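Local structure of post-proline cleaving enzyme (Rickettsia typhi, 4HVT) at residues N111-I116 with E164-V169; G133-F138 with P190-K195; R143-M148 with F158-L163. The protein probably cleaves oligopeptides on the carboxyl side of proline residues as a serine peptidase of the prolyl oligopeptidase family. All coordinates share one frame; numbering follows the deposited sequence. Where two conformers were deposited one is given.

Contact 1: N111-I116 with E164-V169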
loop_
_atom_site.group_PDB
_atom_site.type_symbol
_atom_site.label_atom_id
_atom_site.label_comp_id
_atom_site.label_asym_id
_atom_site.label_seq_id
_atom_site.Cartn_x
_atom_site.Cartn_y
_atom_site.Cartn_z
ATOM N N ASN A 111 -19.075 10.674 -20.843
ATOM C CA ASN A 111 -19.526 9.490 -21.590
ATOM C C ASN A 111 -18.351 8.501 -21.576
ATOM O O ASN A 111 -17.369 8.666 -22.326
ATOM C CB ASN A 111 -19.879 9.827 -23.043
ATOM N N TRP A 112 -18.446 7.515 -20.704
ATOM C CA TRP A 112 -17.347 6.542 -20.542
ATOM C C TRP A 112 -17.554 5.385 -21.532
ATOM O O TRP A 112 -18.684 5.010 -21.824
ATOM C CB TRP A 112 -17.262 6.014 -19.107
ATOM C CG TRP A 112 -16.854 7.007 -18.060
ATOM C CD1 TRP A 112 -17.709 7.728 -17.238
ATOM C CD2 TRP A 112 -15.544 7.427 -17.724
ATOM N NE1 TRP A 112 -16.999 8.514 -16.403
ATOM C CE2 TRP A 112 -15.664 8.366 -16.680
ATOM C CE3 TRP A 112 -14.260 7.087 -18.188
ATOM C CZ2 TRP A 112 -14.567 8.966 -16.086
ATOM C CZ3 TRP A 112 -13.155 7.711 -17.598
ATOM C CH2 TRP A 112 -13.333 8.669 -16.572
ATOM N N GLU A 113 -16.473 4.922 -22.127
ATOM C CA GLU A 113 -16.450 3.722 -22.960
ATOM C C GLU A 113 -15.975 2.579 -22.034
ATOM O O GLU A 113 -14.840 2.635 -21.528
ATOM C CB GLU A 113 -15.479 3.938 -24.109
ATOM C CG GLU A 113 -15.245 2.674 -24.898
ATOM C CD GLU A 113 -14.467 2.886 -26.177
ATOM O OE1 GLU A 113 -13.568 3.778 -26.233
ATOM O OE2 GLU A 113 -14.793 2.115 -27.122
ATOM N N VAL A 114 -16.802 1.554 -21.832
ATOM C CA VAL A 114 -16.400 0.430 -20.955
ATOM C C VAL A 114 -15.486 -0.468 -21.782
ATOM O O VAL A 114 -15.789 -0.798 -22.946
ATOM C CB VAL A 114 -17.602 -0.394 -20.441
ATOM C CG1 VAL A 114 -17.130 -1.652 -19.700
ATOM C CG2 VAL A 114 -18.487 0.425 -19.510
ATOM N N LEU A 115 -14.358 -0.835 -21.201
ATOM C CA LEU A 115 -13.381 -1.680 -21.897
ATOM C C LEU A 115 -13.437 -3.120 -21.394
ATOM O O LEU A 115 -13.493 -4.033 -22.190
ATOM C CB LEU A 115 -11.988 -1.112 -21.703
ATOM C CG LEU A 115 -11.765 0.312 -22.178
ATOM C CD1 LEU A 115 -10.395 0.828 -21.809
ATOM C CD2 LEU A 115 -12.055 0.416 -23.687
ATOM N N ILE A 116 -13.402 -3.295 -20.075
ATOM C CA ILE A 116 -13.553 -4.586 -19.449
ATOM C C ILE A 116 -14.460 -4.475 -18.244
ATOM O O ILE A 116 -14.208 -3.664 -17.352
ATOM C CB ILE A 116 -12.230 -5.257 -18.991
ATOM C CG1 ILE A 116 -11.265 -5.411 -20.173
ATOM C CG2 ILE A 116 -12.576 -6.618 -18.436
ATOM C CD1 ILE A 116 -9.848 -5.806 -19.813
ATOM N N GLU A 164 -8.543 -2.475 -30.093
ATOM C CA GLU A 164 -9.337 -2.390 -31.332
ATOM C C GLU A 164 -10.499 -3.372 -31.275
ATOM O O GLU A 164 -11.636 -3.014 -31.583
ATOM C CB GLU A 164 -8.459 -2.623 -32.555
ATOM C CG GLU A 164 -9.152 -2.473 -33.900
ATOM C CD GLU A 164 -8.173 -2.691 -35.041
ATOM O OE1 GLU A 164 -7.275 -1.836 -35.254
ATOM O OE2 GLU A 164 -8.289 -3.741 -35.713
ATOM N N LYS A 165 -10.215 -4.606 -30.847
ATOM C CA LYS A 165 -11.237 -5.636 -30.666
ATOM C C LYS A 165 -12.102 -5.471 -29.397
ATOM O O LYS A 165 -13.188 -6.060 -29.313
ATOM C CB LYS A 165 -10.548 -7.014 -30.633
ATOM N N LYS A 166 -11.610 -4.696 -28.417
ATOM C CA LYS A 166 -12.211 -4.606 -27.057
ATOM C C LYS A 166 -12.481 -5.991 -26.473
ATOM O O LYS A 166 -13.545 -6.282 -25.915
ATOM C CB LYS A 166 -13.466 -3.728 -27.058
ATOM C CG LYS A 166 -13.118 -2.249 -26.982
ATOM C CD LYS A 166 -14.244 -1.370 -27.504
ATOM C CE LYS A 166 -15.420 -1.301 -26.558
ATOM N NZ LYS A 166 -16.350 -0.194 -27.001
ATOM N N ASP A 167 -11.487 -6.864 -26.617
ATOM C CA ASP A 167 -11.606 -8.241 -26.141
ATOM C C ASP A 167 -10.239 -8.853 -25.939
ATOM O O ASP A 167 -9.237 -8.350 -26.471
ATOM C CB ASP A 167 -12.386 -9.096 -27.173
ATOM C CG ASP A 167 -13.003 -10.345 -26.572
ATOM O OD1 ASP A 167 -13.009 -10.540 -25.357
ATOM O OD2 ASP A 167 -13.530 -11.163 -27.352
ATOM N N PHE A 168 -10.229 -9.955 -25.177
ATOM C CA PHE A 168 -9.024 -10.738 -24.977
ATOM C C PHE A 168 -8.532 -11.334 -26.310
ATOM O O PHE A 168 -9.305 -11.649 -27.232
ATOM C CB PHE A 168 -9.223 -11.798 -23.865
ATOM C CG PHE A 168 -9.476 -11.168 -22.537
ATOM C CD1 PHE A 168 -8.438 -10.597 -21.838
ATOM C CD2 PHE A 168 -10.773 -10.989 -22.057
ATOM C CE1 PHE A 168 -8.638 -9.970 -20.620
ATOM C CE2 PHE A 168 -10.986 -10.313 -20.854
ATOM C CZ PHE A 168 -9.900 -9.807 -20.143
ATOM N N VAL A 169 -7.220 -11.447 -26.425
ATOM C CA VAL A 169 -6.604 -11.964 -27.615
ATOM C C VAL A 169 -6.681 -13.498 -27.570
ATOM O O VAL A 169 -6.102 -14.112 -26.665
ATOM C CB VAL A 169 -5.134 -11.516 -27.692
ATOM C CG1 VAL A 169 -4.438 -12.202 -28.870
ATOM C CG2 VAL A 169 -4.984 -9.999 -27.764
HETATM O O HOH W 1 -13.324 -6.677 -23.005
#

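Contact 2: G133-F138 with P190-K195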
loop_
_atom_site.group_PDB
_atom_site.type_symbol
_atom_site.label_atom_id
_atom_site.label_comp_id
_atom_site.label_asym_id
_atom_site.label_seq_id
_atom_site.Cartn_x
_atom_site.Cartn_y
_atom_site.Cartn_z
ATOM N N GLY A 133 -4.389 -4.210 -12.526
ATOM C CA GLY A 133 -3.593 -3.235 -13.299
ATOM C C GLY A 133 -3.306 -3.729 -14.702
ATOM O O GLY A 133 -3.687 -4.834 -15.054
ATOM N N VAL A 134 -2.661 -2.872 -15.491
ATOM C CA VAL A 134 -2.448 -3.157 -16.916
ATOM C C VAL A 134 -1.059 -2.722 -17.299
ATOM O O VAL A 134 -0.442 -1.865 -16.637
ATOM C CB VAL A 134 -3.443 -2.449 -17.889
ATOM C CG1 VAL A 134 -4.878 -2.709 -17.558
ATOM C CG2 VAL A 134 -3.169 -0.937 -17.967
ATOM N N SER A 135 -0.534 -3.320 -18.367
ATOM C CA SER A 135 0.707 -2.870 -18.981
ATOM C C SER A 135 0.497 -2.812 -20.496
ATOM O O SER A 135 0.115 -3.823 -21.128
ATOM C CB SER A 135 1.842 -3.836 -18.710
ATOM O OG SER A 135 3.000 -3.255 -19.264
ATOM N N ASN A 136 0.759 -1.637 -21.065
ATOM C CA ASN A 136 0.548 -1.378 -22.470
ATOM C C ASN A 136 1.822 -1.621 -23.299
ATOM O O ASN A 136 2.935 -1.348 -22.854
ATOM C CB ASN A 136 0.075 0.099 -22.620
ATOM C CG ASN A 136 -0.472 0.424 -23.982
ATOM O OD1 ASN A 136 -0.259 1.534 -24.461
ATOM N ND2 ASN A 136 -1.198 -0.490 -24.615
ATOM N N CYS A 137 1.659 -2.184 -24.490
ATOM C CA CYS A 137 2.784 -2.516 -25.361
ATOM C C CYS A 137 3.221 -1.269 -26.141
ATOM O O CYS A 137 2.421 -0.692 -26.850
ATOM C CB CYS A 137 2.368 -3.595 -26.356
ATOM S SG CYS A 137 3.704 -4.082 -27.457
ATOM N N PHE A 138 4.493 -0.925 -26.107
ATOM C CA PHE A 138 4.930 0.304 -26.789
ATOM C C PHE A 138 4.931 0.124 -28.303
ATOM O O PHE A 138 4.611 1.054 -29.024
ATOM C CB PHE A 138 6.318 0.742 -26.280
ATOM C CG PHE A 138 6.852 1.981 -26.965
ATOM C CD1 PHE A 138 6.371 3.208 -26.638
ATOM C CD2 PHE A 138 7.852 1.871 -27.952
ATOM C CE1 PHE A 138 6.847 4.340 -27.264
ATOM C CE2 PHE A 138 8.330 3.015 -28.582
ATOM C CZ PHE A 138 7.838 4.233 -28.215
ATOM N N PRO A 190 3.903 -9.104 -15.729
ATOM C CA PRO A 190 4.713 -9.182 -16.969
ATOM C C PRO A 190 5.162 -7.820 -17.460
ATOM O O PRO A 190 4.488 -6.798 -17.215
ATOM C CB PRO A 190 3.746 -9.787 -17.968
ATOM C CG PRO A 190 2.391 -9.211 -17.527
ATOM C CD PRO A 190 2.472 -9.187 -16.020
ATOM N N THR A 191 6.286 -7.842 -18.191
ATOM C CA THR A 191 6.880 -6.697 -18.828
ATOM C C THR A 191 7.040 -7.005 -20.327
ATOM O O THR A 191 7.541 -8.021 -20.707
ATOM C CB THR A 191 8.235 -6.351 -18.189
ATOM O OG1 THR A 191 7.997 -5.940 -16.836
ATOM C CG2 THR A 191 8.946 -5.190 -18.940
ATOM N N TRP A 192 6.548 -6.083 -21.180
ATOM C CA TRP A 192 6.761 -6.264 -22.608
ATOM C C TRP A 192 8.247 -6.062 -23.005
ATOM O O TRP A 192 8.889 -5.117 -22.530
ATOM C CB TRP A 192 5.921 -5.289 -23.423
ATOM C CG TRP A 192 4.465 -5.473 -23.394
ATOM C CD1 TRP A 192 3.600 -4.859 -22.550
ATOM C CD2 TRP A 192 3.671 -6.305 -24.237
ATOM N NE1 TRP A 192 2.320 -5.197 -22.832
ATOM C CE2 TRP A 192 2.327 -6.130 -23.838
ATOM C CE3 TRP A 192 3.949 -7.214 -25.255
ATOM C CZ2 TRP A 192 1.288 -6.780 -24.442
ATOM C CZ3 TRP A 192 2.895 -7.866 -25.862
ATOM C CH2 TRP A 192 1.571 -7.618 -25.457
ATOM N N ILE A 193 8.781 -6.931 -23.865
ATOM C CA ILE A 193 10.135 -6.839 -24.470
ATOM C C ILE A 193 9.926 -6.195 -25.884
ATOM O O ILE A 193 10.640 -5.221 -26.325
ATOM C CB ILE A 193 10.808 -8.277 -24.515
ATOM C CG1 ILE A 193 11.184 -8.853 -23.128
ATOM C CG2 ILE A 193 12.077 -8.357 -25.350
ATOM C CD1 ILE A 193 12.028 -7.958 -22.246
ATOM N N ASN A 194 8.996 -6.781 -26.636
ATOM C CA ASN A 194 8.618 -6.269 -27.917
ATOM C C ASN A 194 7.191 -6.738 -28.183
ATOM O O ASN A 194 6.592 -7.355 -27.313
ATOM C CB ASN A 194 9.640 -6.599 -29.024
ATOM C CG ASN A 194 9.793 -8.091 -29.319
ATOM O OD1 ASN A 194 8.840 -8.865 -29.258
ATOM N ND2 ASN A 194 11.031 -8.516 -29.677
ATOM N N LYS A 195 6.648 -6.514 -29.373
ATOM C CA LYS A 195 5.255 -6.842 -29.563
ATOM C C LYS A 195 4.952 -8.344 -29.474
ATOM O O LYS A 195 3.772 -8.721 -29.285
ATOM C CB LYS A 195 4.735 -6.297 -30.882
ATOM C CG LYS A 195 5.338 -6.938 -32.098
ATOM C CD LYS A 195 4.826 -6.209 -33.338
ATOM C CE LYS A 195 5.425 -6.810 -34.568
ATOM N NZ LYS A 195 5.196 -8.265 -34.795
HETATM O O HOH W 2 5.400 -3.712 -19.799
#

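Contact 3: R143-M148 with F158-L163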
loop_
_atom_site.group_PDB
_atom_site.type_symbol
_atom_site.label_atom_id
_atom_site.label_comp_id
_atom_site.label_asym_id
_atom_site.label_seq_id
_atom_site.Cartn_x
_atom_site.Cartn_y
_atom_site.Cartn_z
ATOM N N ARG A 143 -2.274 -3.276 -27.634
ATOM C CA ARG A 143 -2.168 -4.508 -26.844
ATOM C C ARG A 143 -1.857 -4.163 -25.402
ATOM O O ARG A 143 -0.967 -3.365 -25.129
ATOM C CB ARG A 143 -1.096 -5.488 -27.426
ATOM C CG ARG A 143 -1.482 -6.184 -28.712
ATOM C CD ARG A 143 -2.689 -7.086 -28.541
ATOM N NE ARG A 143 -3.161 -7.595 -29.823
ATOM C CZ ARG A 143 -2.734 -8.689 -30.446
ATOM N NH1 ARG A 143 -1.793 -9.450 -29.937
ATOM N NH2 ARG A 143 -3.245 -8.998 -31.629
ATOM N N TYR A 144 -2.600 -4.791 -24.478
ATOM C CA TYR A 144 -2.419 -4.649 -23.045
ATOM C C TYR A 144 -2.290 -6.017 -22.424
ATOM O O TYR A 144 -2.883 -6.959 -22.913
ATOM C CB TYR A 144 -3.637 -3.957 -22.397
ATOM C CG TYR A 144 -3.750 -2.480 -22.668
ATOM C CD1 TYR A 144 -4.278 -2.027 -23.872
ATOM C CD2 TYR A 144 -3.331 -1.538 -21.734
ATOM C CE1 TYR A 144 -4.406 -0.673 -24.131
ATOM C CE2 TYR A 144 -3.474 -0.178 -21.983
ATOM C CZ TYR A 144 -4.003 0.247 -23.170
ATOM O OH TYR A 144 -4.090 1.608 -23.393
ATOM N N LEU A 145 -1.477 -6.148 -21.385
ATOM C CA LEU A 145 -1.517 -7.332 -20.521
ATOM C C LEU A 145 -2.331 -6.938 -19.307
ATOM O O LEU A 145 -1.964 -5.999 -18.612
ATOM C CB LEU A 145 -0.097 -7.748 -20.117
ATOM C CG LEU A 145 0.719 -8.117 -21.337
ATOM C CD1 LEU A 145 2.204 -8.080 -20.981
ATOM C CD2 LEU A 145 0.332 -9.450 -21.963
ATOM N N ILE A 146 -3.453 -7.607 -19.085
ATOM C CA ILE A 146 -4.330 -7.284 -17.974
ATOM C C ILE A 146 -4.013 -8.195 -16.812
ATOM O O ILE A 146 -4.241 -9.380 -16.927
ATOM C CB ILE A 146 -5.844 -7.424 -18.330
ATOM C CG1 ILE A 146 -6.191 -6.789 -19.688
ATOM C CG2 ILE A 146 -6.707 -6.904 -17.201
ATOM C CD1 ILE A 146 -6.002 -5.308 -19.766
ATOM N N SER A 147 -3.511 -7.636 -15.705
ATOM C CA SER A 147 -3.272 -8.390 -14.469
ATOM C C SER A 147 -4.540 -8.594 -13.669
ATOM O O SER A 147 -5.375 -7.681 -13.558
ATOM C CB SER A 147 -2.242 -7.699 -13.602
ATOM O OG SER A 147 -0.957 -7.742 -14.221
ATOM N N MET A 148 -4.669 -9.796 -13.130
ATOM C CA MET A 148 -5.880 -10.258 -12.451
ATOM C C MET A 148 -5.527 -11.232 -11.338
ATOM O O MET A 148 -4.489 -11.907 -11.376
ATOM C CB MET A 148 -6.832 -10.960 -13.426
ATOM C CG MET A 148 -7.398 -10.049 -14.478
ATOM S SD MET A 148 -8.365 -11.003 -15.682
ATOM C CE MET A 148 -7.176 -11.740 -16.656
ATOM N N PHE A 158 -2.380 -13.077 -15.728
ATOM C CA PHE A 158 -2.689 -11.978 -16.636
ATOM C C PHE A 158 -3.260 -12.568 -17.885
ATOM O O PHE A 158 -3.132 -13.755 -18.129
ATOM C CB PHE A 158 -1.451 -11.160 -16.987
ATOM C CG PHE A 158 -0.290 -12.017 -17.443
ATOM C CD1 PHE A 158 -0.133 -12.311 -18.794
ATOM C CD2 PHE A 158 0.631 -12.420 -16.544
ATOM C CE1 PHE A 158 0.923 -13.123 -19.204
ATOM C CE2 PHE A 158 1.688 -13.231 -16.942
ATOM C CZ PHE A 158 1.843 -13.547 -18.288
ATOM N N ARG A 159 -3.893 -11.724 -18.702
ATOM C CA ARG A 159 -4.363 -12.121 -20.000
ATOM C C ARG A 159 -4.140 -10.976 -20.964
ATOM O O ARG A 159 -4.401 -9.800 -20.628
ATOM C CB ARG A 159 -5.854 -12.425 -19.993
ATOM C CG ARG A 159 -6.259 -13.583 -19.146
ATOM C CD ARG A 159 -7.767 -13.734 -19.221
ATOM N NE ARG A 159 -8.229 -14.119 -20.544
ATOM C CZ ARG A 159 -9.511 -14.310 -20.852
ATOM N NH1 ARG A 159 -10.462 -14.088 -19.946
ATOM N NH2 ARG A 159 -9.850 -14.677 -22.068
ATOM N N GLU A 160 -3.684 -11.288 -22.159
ATOM C CA GLU A 160 -3.479 -10.258 -23.194
ATOM C C GLU A 160 -4.796 -9.812 -23.824
ATOM O O GLU A 160 -5.679 -10.621 -24.055
ATOM C CB GLU A 160 -2.581 -10.833 -24.288
ATOM C CG GLU A 160 -2.027 -9.779 -25.239
ATOM C CD GLU A 160 -1.231 -10.357 -26.378
ATOM O OE1 GLU A 160 -1.047 -11.597 -26.460
ATOM O OE2 GLU A 160 -0.757 -9.560 -27.200
ATOM N N TRP A 161 -4.922 -8.525 -24.090
ATOM C CA TRP A 161 -6.186 -7.921 -24.448
ATOM C C TRP A 161 -5.946 -6.874 -25.532
ATOM O O TRP A 161 -4.906 -6.245 -25.563
ATOM C CB TRP A 161 -6.815 -7.303 -23.186
ATOM C CG TRP A 161 -8.164 -6.651 -23.397
ATOM C CD1 TRP A 161 -9.385 -7.228 -23.199
ATOM C CD2 TRP A 161 -8.411 -5.274 -23.678
ATOM N NE1 TRP A 161 -10.384 -6.306 -23.423
ATOM C CE2 TRP A 161 -9.815 -5.095 -23.692
ATOM C CE3 TRP A 161 -7.593 -4.187 -23.930
ATOM C CZ2 TRP A 161 -10.421 -3.855 -23.965
ATOM C CZ3 TRP A 161 -8.184 -2.941 -24.232
ATOM C CH2 TRP A 161 -9.586 -2.796 -24.213
ATOM N N ASP A 162 -6.886 -6.751 -26.462
ATOM C CA ASP A 162 -6.717 -5.854 -27.599
ATOM C C ASP A 162 -7.790 -4.721 -27.666
ATOM O O ASP A 162 -8.987 -4.977 -27.688
ATOM C CB ASP A 162 -6.721 -6.618 -28.887
ATOM C CG ASP A 162 -6.314 -5.743 -30.074
ATOM O OD1 ASP A 162 -7.209 -5.054 -30.602
ATOM O OD2 ASP A 162 -5.109 -5.734 -30.486
ATOM N N LEU A 163 -7.315 -3.499 -27.734
ATOM C CA LEU A 163 -8.187 -2.281 -27.686
ATOM C C LEU A 163 -9.067 -2.103 -28.922
ATOM O O LEU A 163 -10.222 -1.639 -28.795
ATOM C CB LEU A 163 -7.326 -1.031 -27.472
ATOM C CG LEU A 163 -8.006 0.341 -27.401
ATOM C CD1 LEU A 163 -8.976 0.339 -26.238
ATOM C CD2 LEU A 163 -6.943 1.410 -27.240
HETATM O O HOH W 3 -5.627 -8.040 -32.897
#

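Contact 1: N111-I116 with E164-V169
Lys166 NZ donates to Glu113 OE2 at 2.8 Å, a salt bridge where strand 113-116 begins the contact. The carboxylate receives it on the anti lone pair of OE2, the one facing away from the other oxygen, while OE1 is bound by Arg99, so Glu113 is held between two cations. Its CG lies anti to the backbone N (chi1 172°), and the extended chain carries the carboxylate to Lys166, in the turn before strand 167-168. Lys166 meets it obliquely, bent at chi3 (73°), and its CE passes 3.7 Å from Val114 O. The backbones stay apart: the closest CA atoms, of Leu115 and Lys166, are 6.0 Å from each other, and a water fills the role of a direct bond by donating to Leu115 O at 2.8 Å and Lys166 O at 2.9 Å. Both carbonyls thus gain a donor. Farther along, the contact turns apolar: Ile116 CD1 reaches Phe168 CZ at 4.0 Å, the two side chains crossing at about a right angle. Ile116 and Leu115 also rest on Trp161, and the Phe168 ring meets Trp161 edge-to-face, so branched and flat groups close a common apolar seam. Bulges shape both sides. Leu115 and Ile116 form a classic bulge opposite Trp97; Lys166, with positive phi, and Asp167 form a G1 bulge opposite Asp162. The touching parts, 113-116 and 166-168, run in nearly the same direction (9° apart) without direct backbone hydrogen bonds, at a junction between successive blades of the beta-propeller.

Contact 2: G133-F138 with P190-K195
Trp192 puts its indole N-H into the backbone of another sheet, with NE1 3.1 Å from Ser135 O and a nearly straight bond (166°). The oxygen lies in the indole plane, yet the donor stands above the carbonyl plane of Ser135; the same oxygen also accepts from Leu145 N, so it is held by two donors. One indole face carries Cys137. Its CB makes a CH-pi contact 3.7 Å from the centroid of the five-membered ring, and SG lies 4.0 Å from that of the six-membered ring, a sulfur-aromatic contact. With SG anti to the backbone N (chi1 -179°), the sulfur also comes within 3.8 Å of Lys195 CA. A small, polarisable cysteine suits this position because it can lie close over the aromatic face, while tryptophan supplies both that face and a donor at its edge. A water accepts from Trp192 N at 3.0 Å; its approach to Ser135 OG is unusually short and therefore doubtful. Strands 133-136 and 190-192 run roughly parallel, 21° apart and 7.6 Å between axes, so side chains span the gap. Pro190 and Trp192 also rest on Leu145 of strand 143-150, the neighbour of 129-136 in its sheet, and Trp192 touches Ile198 of strand 197-200 in its own.

Contact 3: R143-M148 with F158-L163
Tyr144 and Trp161 form one rung of a beta-hairpin, two antiparallel strands of a propeller blade, joined by paired N-H···O bonds here and again at Ile146 and Arg159. On the face with these four residues the two aromatic side chains lie alongside, pointing the same way. Tyr144 CD1 sits at the indole edge, in its plane, 4.0 Å from Trp161 CE3, with the ring planes 68° apart. Beside them, the CG1 branch of Ile146 fills the hollow beside Trp161 CB, 3.6 Å away at the root of the indole. The other face begins with small Ser147 against Phe158 CB. Leu145 CD2 then nestles between neighbours on the opposite strand, 4.0 Å from Glu160 CB and 4.3 Å from Phe158 CD1. At the far end this face becomes charged. Arg143 bends at chi2 (-63°), and two acid oxygens lie at its guanidinium edge, near the plane: NE reaches the anti lone pair of Asp162 OD2 at 2.8 Å, while NH1 comes to Glu160 OE2 at 2.9 Å from above the carboxylate plane. Both carboxylates are turned steeply from the guanidinium. Arginine suits this place by offering several in-plane donors at once. Glu160 is shared, OE1 accepting from Phe173 N and OE2 pairing also with Arg223, which probably offsets the closeness of the two arginines. A water completes the edge, accepting from Arg143 NH2 at 2.9 Å and donating weakly to Asp162 OD2.

In the fold
All three contacts belong to the N-terminal beta-propeller and converge on the sheet of strands 129-136, 143-150, 155-162, 167-168 and 185-186. Contact 3 is the hairpin of strands 143-150 and 155-162, which pair with each other inside that sheet; contact 1 ties its strand 167-168 to the preceding sheet, and contact 2 its first strand to the following one. Centres of contacts 1 and 3 are 11 Å apart, of 2 and 3 9 Å, and of 1 and 2 17 Å. Along the chain, contact 3 is nested inside both other loops, whose segments alternate. One blade is thus joined to both neighbours, within the propeller that in this family covers the active site of the hydrolase domain.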